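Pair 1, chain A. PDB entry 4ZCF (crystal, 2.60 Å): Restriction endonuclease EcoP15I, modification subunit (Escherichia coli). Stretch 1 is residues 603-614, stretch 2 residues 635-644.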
# COMPACT_ATOMS: atom_id res chain seq x y z
N PHE A 603 -41.33 12.63 -2.16
CA PHE A 603 -41.37 11.86 -0.92
C PHE A 603 -41.38 10.34 -1.18
O PHE A 603 -42.44 9.72 -1.33
CB PHE A 603 -42.54 12.30 -0.03
CG PHE A 603 -42.49 11.82 1.41
CD1 PHE A 603 -41.75 12.51 2.36
CD2 PHE A 603 -43.22 10.72 1.82
CE1 PHE A 603 -41.74 12.09 3.70
CE2 PHE A 603 -43.19 10.29 3.15
CZ PHE A 603 -42.45 10.97 4.08
N ALA A 604 -40.17 9.74 -1.23
CA ALA A 604 -40.00 8.31 -1.45
C ALA A 604 -39.08 7.60 -0.41
O ALA A 604 -38.03 7.06 -0.79
CB ALA A 604 -39.54 8.05 -2.88
N PRO A 605 -39.46 7.56 0.90
CA PRO A 605 -38.62 6.84 1.88
C PRO A 605 -38.81 5.32 1.79
O PRO A 605 -39.85 4.84 1.36
CB PRO A 605 -39.06 7.39 3.23
CG PRO A 605 -40.44 7.90 3.02
CD PRO A 605 -40.68 8.10 1.54
N ASN A 606 -37.79 4.57 2.20
CA ASN A 606 -37.77 3.11 2.13
C ASN A 606 -37.43 2.50 3.48
O ASN A 606 -37.43 1.28 3.63
CB ASN A 606 -36.75 2.66 1.07
CG ASN A 606 -35.44 3.41 1.12
OD1 ASN A 606 -34.55 3.11 1.92
ND2 ASN A 606 -35.31 4.43 0.27
N LYS A 607 -37.16 3.36 4.45
CA LYS A 607 -36.77 2.97 5.80
C LYS A 607 -37.33 4.03 6.76
O LYS A 607 -37.27 5.23 6.46
CB LYS A 607 -35.22 2.92 5.86
CG LYS A 607 -34.63 2.14 7.03
CD LYS A 607 -33.12 2.35 7.06
CE LYS A 607 -32.57 2.45 8.46
NZ LYS A 607 -31.26 3.13 8.50
N VAL A 608 -37.95 3.57 7.88
CA VAL A 608 -38.52 4.45 8.92
C VAL A 608 -37.84 4.11 10.25
O VAL A 608 -37.90 2.96 10.69
CB VAL A 608 -40.08 4.43 9.01
CG1 VAL A 608 -40.60 5.48 9.99
CG2 VAL A 608 -40.72 4.63 7.64
N VAL A 609 -37.14 5.09 10.83
CA VAL A 609 -36.40 4.96 12.10
C VAL A 609 -37.08 5.83 13.18
O VAL A 609 -37.25 7.02 12.99
CB VAL A 609 -34.88 5.29 11.96
CG1 VAL A 609 -34.07 4.84 13.18
CG2 VAL A 609 -34.29 4.72 10.68
N PHE A 610 -37.47 5.23 14.31
CA PHE A 610 -38.12 5.99 15.38
C PHE A 610 -37.45 5.77 16.74
O PHE A 610 -36.91 4.70 17.00
CB PHE A 610 -39.64 5.71 15.43
CG PHE A 610 -40.01 4.31 15.87
CD1 PHE A 610 -40.09 3.27 14.95
CD2 PHE A 610 -40.21 4.02 17.22
CE1 PHE A 610 -40.36 1.97 15.37
CE2 PHE A 610 -40.50 2.72 17.63
CZ PHE A 610 -40.57 1.70 16.70
N TYR A 611 -37.49 6.79 17.60
CA TYR A 611 -36.91 6.72 18.94
C TYR A 611 -37.87 5.99 19.93
O TYR A 611 -38.89 6.55 20.33
CB TYR A 611 -36.58 8.15 19.40
CG TYR A 611 -35.94 8.27 20.76
CD1 TYR A 611 -34.96 7.37 21.18
CD2 TYR A 611 -36.23 9.34 21.59
CE1 TYR A 611 -34.35 7.49 22.43
CE2 TYR A 611 -35.64 9.46 22.85
CZ TYR A 611 -34.70 8.54 23.26
OH TYR A 611 -34.08 8.68 24.48
N GLY A 612 -37.50 4.75 20.28
CA GLY A 612 -38.20 3.84 21.19
C GLY A 612 -38.81 4.45 22.43
O GLY A 612 -40.02 4.32 22.64
N SER A 613 -38.00 5.16 23.25
CA SER A 613 -38.41 5.84 24.49
C SER A 613 -39.62 6.78 24.35
O SER A 613 -40.38 6.95 25.31
CB SER A 613 -37.24 6.60 25.10
OG SER A 613 -36.60 5.85 26.12
N ASN A 614 -39.77 7.41 23.16
CA ASN A 614 -40.85 8.36 22.85
C ASN A 614 -42.03 7.71 22.09
O ASN A 614 -42.93 8.42 21.61
CB ASN A 614 -40.28 9.55 22.08
CG ASN A 614 -39.45 10.48 22.92
OD1 ASN A 614 -39.48 10.45 24.16
ND2 ASN A 614 -38.72 11.37 22.26
N SER A 635 -45.12 1.95 -5.30
CA SER A 635 -45.48 0.78 -4.50
C SER A 635 -44.25 0.28 -3.73
O SER A 635 -43.64 -0.74 -4.08
CB SER A 635 -46.06 -0.32 -5.40
N ILE A 636 -43.88 1.04 -2.67
CA ILE A 636 -42.69 0.77 -1.85
C ILE A 636 -42.96 0.09 -0.50
O ILE A 636 -43.90 0.45 0.20
CB ILE A 636 -41.78 2.03 -1.73
CG1 ILE A 636 -42.58 3.28 -1.26
CG2 ILE A 636 -41.03 2.29 -3.06
CD1 ILE A 636 -41.84 4.64 -1.28
N GLU A 637 -42.13 -0.91 -0.16
CA GLU A 637 -42.21 -1.63 1.11
C GLU A 637 -41.25 -0.94 2.07
O GLU A 637 -40.04 -1.01 1.88
CB GLU A 637 -41.85 -3.12 0.94
CG GLU A 637 -42.98 -3.99 0.43
CD GLU A 637 -42.69 -5.48 0.43
OE1 GLU A 637 -43.26 -6.19 1.30
OE2 GLU A 637 -41.91 -5.94 -0.43
N LEU A 638 -41.80 -0.24 3.07
CA LEU A 638 -41.02 0.51 4.05
C LEU A 638 -40.63 -0.30 5.28
O LEU A 638 -41.52 -0.81 5.98
CB LEU A 638 -41.79 1.78 4.47
CG LEU A 638 -41.91 2.89 3.42
CD1 LEU A 638 -43.20 2.76 2.61
CD2 LEU A 638 -41.85 4.25 4.08
N ASP A 639 -39.31 -0.42 5.55
CA ASP A 639 -38.80 -1.10 6.74
C ASP A 639 -38.94 -0.18 7.95
O ASP A 639 -38.88 1.05 7.79
CB ASP A 639 -37.33 -1.54 6.59
CG ASP A 639 -36.89 -2.54 7.66
OD1 ASP A 639 -37.59 -3.57 7.86
OD2 ASP A 639 -35.83 -2.29 8.30
N LEU A 640 -39.15 -0.77 9.15
CA LEU A 640 -39.35 -0.03 10.39
C LEU A 640 -38.35 -0.41 11.47
O LEU A 640 -38.42 -1.50 12.05
CB LEU A 640 -40.82 -0.15 10.87
CG LEU A 640 -41.22 0.65 12.10
CD1 LEU A 640 -41.40 2.13 11.78
CD2 LEU A 640 -42.47 0.09 12.73
N VAL A 641 -37.42 0.51 11.77
CA VAL A 641 -36.33 0.32 12.73
C VAL A 641 -36.59 1.04 14.06
O VAL A 641 -37.15 2.14 14.05
CB VAL A 641 -34.99 0.78 12.05
CG1 VAL A 641 -33.78 0.59 12.97
CG2 VAL A 641 -34.77 0.08 10.72
N VAL A 642 -36.18 0.41 15.19
CA VAL A 642 -36.23 0.94 16.57
C VAL A 642 -34.80 1.31 17.01
O VAL A 642 -33.87 0.48 16.91
CB VAL A 642 -36.81 -0.01 17.65
CG1 VAL A 642 -37.58 0.77 18.71
CG2 VAL A 642 -37.65 -1.14 17.07
N ARG A 643 -34.65 2.50 17.62
CA ARG A 643 -33.36 2.92 18.15
C ARG A 643 -33.51 3.59 19.52
O ARG A 643 -34.32 4.50 19.67
CB ARG A 643 -32.62 3.83 17.14
CG ARG A 643 -31.11 3.87 17.37
CD ARG A 643 -30.35 4.38 16.17
NE ARG A 643 -30.51 3.50 15.03
CZ ARG A 643 -30.45 3.89 13.76
NH1 ARG A 643 -30.26 5.17 13.46
NH2 ARG A 643 -30.61 3.01 12.79
N ASN A 644 -32.71 3.13 20.51
CA ASN A 644 -32.69 3.58 21.91
C ASN A 644 -34.07 3.54 22.59
O ASN A 644 -34.92 2.72 22.24
CB ASN A 644 -32.05 4.96 22.06
CG ASN A 644 -30.54 4.97 22.13
OD1 ASN A 644 -29.85 5.35 21.17
ND2 ASN A 644 -30.01 4.61 23.28

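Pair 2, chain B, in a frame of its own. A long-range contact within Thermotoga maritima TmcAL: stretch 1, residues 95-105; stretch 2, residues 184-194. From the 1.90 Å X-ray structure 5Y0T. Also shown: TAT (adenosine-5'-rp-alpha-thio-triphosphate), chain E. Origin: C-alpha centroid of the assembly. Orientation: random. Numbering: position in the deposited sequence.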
# COMPACT_ATOMS: atom_id res chain seq x y z
N VAL B 95 13.84 36.71 -7.20
CA VAL B 95 13.88 37.48 -8.45
C VAL B 95 12.57 37.75 -9.20
O VAL B 95 12.52 38.60 -10.09
CB VAL B 95 14.83 36.79 -9.45
CG1 VAL B 95 16.24 36.67 -8.85
CG2 VAL B 95 14.28 35.41 -9.81
N VAL B 96 11.50 37.06 -8.82
CA VAL B 96 10.26 37.15 -9.59
C VAL B 96 9.56 38.46 -9.26
O VAL B 96 9.43 38.78 -8.09
CB VAL B 96 9.34 35.95 -9.30
CG1 VAL B 96 7.91 36.25 -9.79
CG2 VAL B 96 9.90 34.69 -9.98
N THR B 97 9.27 39.27 -10.28
CA THR B 97 8.58 40.55 -10.06
C THR B 97 7.10 40.61 -10.47
O THR B 97 6.35 41.45 -9.97
CB THR B 97 9.30 41.68 -10.80
OG1 THR B 97 9.32 41.39 -12.20
CG2 THR B 97 10.74 41.81 -10.29
N ASP B 98 6.70 39.67 -11.33
CA ASP B 98 5.39 39.67 -11.96
C ASP B 98 4.89 38.26 -12.12
O ASP B 98 5.63 37.38 -12.56
CB ASP B 98 5.40 40.33 -13.35
CG ASP B 98 5.70 41.81 -13.31
OD1 ASP B 98 6.90 42.18 -13.33
OD2 ASP B 98 4.74 42.61 -13.30
N VAL B 99 3.62 38.04 -11.80
CA VAL B 99 2.99 36.75 -12.06
C VAL B 99 1.71 36.97 -12.87
O VAL B 99 0.93 37.88 -12.57
CB VAL B 99 2.66 36.01 -10.74
CG1 VAL B 99 1.70 34.85 -11.00
CG2 VAL B 99 3.95 35.51 -10.09
N VAL B 100 1.54 36.17 -13.91
CA VAL B 100 0.39 36.24 -14.79
C VAL B 100 -0.38 34.92 -14.77
O VAL B 100 0.20 33.86 -15.03
CB VAL B 100 0.80 36.53 -16.25
CG1 VAL B 100 -0.42 36.60 -17.14
CG2 VAL B 100 1.61 37.83 -16.34
N PHE B 101 -1.68 34.97 -14.48
CA PHE B 101 -2.48 33.75 -14.54
C PHE B 101 -3.68 33.92 -15.46
O PHE B 101 -4.20 35.02 -15.59
CB PHE B 101 -2.94 33.33 -13.13
CG PHE B 101 -3.67 34.41 -12.37
CD1 PHE B 101 -2.99 35.20 -11.44
CD2 PHE B 101 -5.03 34.62 -12.54
CE1 PHE B 101 -3.65 36.20 -10.74
CE2 PHE B 101 -5.69 35.61 -11.84
CZ PHE B 101 -4.99 36.40 -10.93
N GLY B 102 -4.12 32.82 -16.08
CA GLY B 102 -5.31 32.84 -16.91
C GLY B 102 -6.54 33.02 -16.04
O GLY B 102 -6.61 32.49 -14.93
N SER B 103 -7.52 33.75 -16.57
CA SER B 103 -8.69 34.17 -15.80
C SER B 103 -9.96 34.12 -16.65
O SER B 103 -9.93 34.48 -17.83
CB SER B 103 -8.44 35.58 -15.24
OG SER B 103 -9.64 36.23 -14.86
N GLU B 104 -11.07 33.67 -16.07
CA GLU B 104 -12.32 33.67 -16.82
C GLU B 104 -12.84 35.09 -17.03
O GLU B 104 -13.39 35.42 -18.10
CB GLU B 104 -13.39 32.82 -16.11
CG GLU B 104 -13.08 31.31 -16.08
CD GLU B 104 -12.25 30.88 -14.88
OE1 GLU B 104 -11.76 31.76 -14.13
OE2 GLU B 104 -12.08 29.65 -14.69
N SER B 105 -12.75 35.90 -15.98
CA SER B 105 -13.25 37.28 -16.04
C SER B 105 -12.23 38.25 -16.64
O SER B 105 -12.62 39.26 -17.21
CB SER B 105 -13.64 37.77 -14.65
OG SER B 105 -12.49 37.86 -13.83
N SER B 184 4.72 39.46 0.01
CA SER B 184 5.41 39.54 -1.28
C SER B 184 5.09 40.83 -2.03
O SER B 184 3.99 41.36 -1.94
CB SER B 184 5.02 38.33 -2.14
OG SER B 184 5.46 38.50 -3.47
N ASN B 185 6.06 41.33 -2.79
CA ASN B 185 5.87 42.51 -3.63
C ASN B 185 5.52 42.18 -5.08
O ASN B 185 5.47 43.06 -5.94
CB ASN B 185 7.12 43.40 -3.59
CG ASN B 185 7.19 44.22 -2.32
OD1 ASN B 185 6.19 44.41 -1.64
ND2 ASN B 185 8.38 44.73 -2.00
N ILE B 186 5.32 40.90 -5.36
CA ILE B 186 4.97 40.47 -6.72
C ILE B 186 3.74 41.19 -7.27
O ILE B 186 2.73 41.35 -6.56
CB ILE B 186 4.75 38.94 -6.77
CG1 ILE B 186 6.09 38.20 -6.59
CG2 ILE B 186 4.07 38.53 -8.08
CD1 ILE B 186 5.95 36.68 -6.39
N ARG B 187 3.83 41.67 -8.51
CA ARG B 187 2.68 42.23 -9.21
C ARG B 187 1.91 41.13 -9.94
O ARG B 187 2.51 40.39 -10.72
CB ARG B 187 3.12 43.31 -10.21
CG ARG B 187 3.68 44.57 -9.57
CD ARG B 187 4.22 45.52 -10.63
NE ARG B 187 5.31 44.91 -11.40
CZ ARG B 187 6.58 45.28 -11.32
NH1 ARG B 187 6.93 46.28 -10.52
NH2 ARG B 187 7.50 44.68 -12.06
N PHE B 188 0.61 41.03 -9.70
CA PHE B 188 -0.22 40.00 -10.33
C PHE B 188 -1.02 40.55 -11.51
O PHE B 188 -1.41 41.72 -11.52
CB PHE B 188 -1.17 39.34 -9.30
CG PHE B 188 -0.45 38.42 -8.34
CD1 PHE B 188 0.10 38.91 -7.17
CD2 PHE B 188 -0.27 37.09 -8.66
CE1 PHE B 188 0.79 38.07 -6.31
CE2 PHE B 188 0.42 36.23 -7.80
CZ PHE B 188 0.95 36.72 -6.63
N HIS B 189 -1.19 39.73 -12.54
CA HIS B 189 -1.90 40.14 -13.76
C HIS B 189 -2.79 39.00 -14.21
O HIS B 189 -2.43 37.85 -14.03
CB HIS B 189 -0.94 40.47 -14.90
CG HIS B 189 0.21 41.35 -14.51
ND1 HIS B 189 0.27 42.68 -14.87
CD2 HIS B 189 1.34 41.09 -13.83
CE1 HIS B 189 1.39 43.20 -14.41
NE2 HIS B 189 2.06 42.26 -13.76
N THR B 190 -3.92 39.32 -14.82
CA THR B 190 -4.76 38.31 -15.47
C THR B 190 -4.58 38.40 -16.97
O THR B 190 -4.27 39.46 -17.50
CB THR B 190 -6.28 38.50 -15.17
OG1 THR B 190 -6.73 39.72 -15.78
CG2 THR B 190 -6.56 38.57 -13.69
N ILE B 191 -4.74 37.27 -17.64
CA ILE B 191 -5.06 37.30 -19.06
C ILE B 191 -6.35 36.50 -19.25
O ILE B 191 -6.65 35.61 -18.46
CB ILE B 191 -3.91 36.75 -19.95
CG1 ILE B 191 -3.50 35.32 -19.55
CG2 ILE B 191 -2.71 37.69 -19.89
CD1 ILE B 191 -4.14 34.25 -20.41
N LYS B 192 -7.10 36.83 -20.30
CA LYS B 192 -8.36 36.15 -20.56
C LYS B 192 -8.18 34.71 -21.05
O LYS B 192 -7.49 34.49 -22.04
CB LYS B 192 -9.18 36.92 -21.60
CG LYS B 192 -10.54 36.28 -21.91
CD LYS B 192 -11.56 36.55 -20.80
CE LYS B 192 -12.92 35.92 -21.13
NZ LYS B 192 -12.89 34.44 -20.91
N ARG B 193 -8.82 33.76 -20.38
CA ARG B 193 -8.87 32.39 -20.92
C ARG B 193 -9.80 32.31 -22.11
O ARG B 193 -10.89 32.88 -22.08
CB ARG B 193 -9.34 31.39 -19.86
CG ARG B 193 -8.32 31.16 -18.76
CD ARG B 193 -8.87 30.22 -17.72
NE ARG B 193 -9.22 28.93 -18.30
CZ ARG B 193 -8.45 27.85 -18.22
NH1 ARG B 193 -7.28 27.91 -17.58
NH2 ARG B 193 -8.85 26.71 -18.78
N VAL B 194 -9.38 31.59 -23.15
CA VAL B 194 -10.21 31.40 -24.34
C VAL B 194 -10.43 29.92 -24.64
O VAL B 194 -9.66 29.07 -24.20
CB VAL B 194 -9.58 32.08 -25.57
CG1 VAL B 194 -9.26 33.54 -25.28
CG2 VAL B 194 -8.33 31.33 -26.02
N1 TAT E . -6.46 30.35 -22.51
C2 TAT E . -5.69 31.15 -21.75
N3 TAT E . -4.96 30.70 -20.71
C4 TAT E . -4.96 29.39 -20.38
C5 TAT E . -5.76 28.45 -21.17
C6 TAT E . -6.55 29.02 -22.29
N6 TAT E . -7.32 28.23 -23.07
N7 TAT E . -5.57 27.23 -20.64
C8 TAT E . -4.70 27.36 -19.60
N9 TAT E . -4.35 28.65 -19.45
PA TAT E . -2.37 24.90 -16.01
PB TAT E . -5.27 24.58 -16.39
PG TAT E . -7.07 23.23 -18.20
C1' TAT E . -3.44 29.19 -18.41
O1A TAT E . -6.94 23.04 -19.70
O1B TAT E . -5.91 23.80 -15.28
S1G TAT E . -2.45 25.42 -14.14
C2' TAT E . -3.98 28.86 -17.02
O2' TAT E . -5.03 29.75 -16.64
O2A TAT E . -1.23 24.00 -16.45
O2B TAT E . -5.48 26.07 -16.46
O2G TAT E . -7.11 21.92 -17.45
C3' TAT E . -2.74 28.99 -16.17
O3' TAT E . -2.51 30.36 -15.79
O3A TAT E . -3.72 24.15 -16.50
O3B TAT E . -5.66 23.92 -17.82
O3G TAT E . -8.11 24.22 -17.75
C4' TAT E . -1.63 28.54 -17.12
O4' TAT E . -2.15 28.57 -18.45
C5' TAT E . -1.17 27.11 -16.82
O5' TAT E . -2.31 26.25 -16.88
O HOH W 1 7.13 43.39 -8.30

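The sharpest difference lies at the start of the strands, where Lys A607 and Asp A639 of pair 1 match Asp B98 and Arg B187 of pair 2. In pair 2 the two charges face each other: Arg B187 NH2 donates to Asp B98 OD1 (2.9 Å) and Arg B187 NE to Asp B98 OD2 (3.0 Å), a two-pronged salt bridge, and His B189 NE2 adds a hydrogen bond to Asp B98 OD2 (2.7 Å). In pair 1 the long lysine instead extends out from the sheet, leaning toward the C-terminal ends of the strands, with Lys A607 CE 3.9 Å from Val A641 CG2 and Lys A607 NZ 4.3 Å from the like-charged Arg A643 NH2; both nitrogens are hydrogen-bonded elsewhere in the structure.

The backbones beneath are nearly identical, superposing at 0.4 Å over 14 residues. Each pair is two parallel strands, 607-611 with 639-643 in pair 1 and 98-103 with 187-192 in pair 2, laced by alternating hydrogen bonds. Val A608 N to Asp A639 O (2.7 Å) and Val A641 N to Val A608 O (2.7 Å) recur as Val B99 N to Arg B187 O (2.8 Å) and His B189 N to Val B99 O (2.8 Å).

Val A608 and Phe A610 match Val B99 and Phe B101, and both phenylalanines take the p rotamer, which brings the ring back over the neighbouring strand. Their partners differ. In pair 1 Leu A640 CD1 packs against Val A608 CB (3.8 Å) and Phe A610 CD1 (3.6 Å); in pair 2 the ring of Phe B188 fills this role, with CE2 3.7 Å from Val B99 CB and CD2 4.1 Å from Phe B101 CE1, at the edge of the Phe B101 ring. Val A642 and Thr B190 supply methyls of similar reach: Val A642 CG1 lies 3.7 Å from Phe A610 CE2, Thr B190 CG2 3.6 Å from Phe B101 CE2.

On the other face, Val A609 and Val B100 coincide. Val A609 CG1 sits over one face of the Arg A643 guanidinium, 3.8 Å from its CZ, whereas Val B100 CG1 meets the aliphatic Ile B191 CG2 at 3.7 Å.

Farther along, Tyr A611 matches Gly B102. The tyrosine ring brings its edge to Arg A643 O (3.3 Å from CD1) and Asn A644 CB (3.4 Å from CE1). Gly B102 leaves room for the nucleotide TAT: a CB there would fall 2.1 Å from TAT O2', while Gly B102 N donates to TAT O3' (3.0 Å).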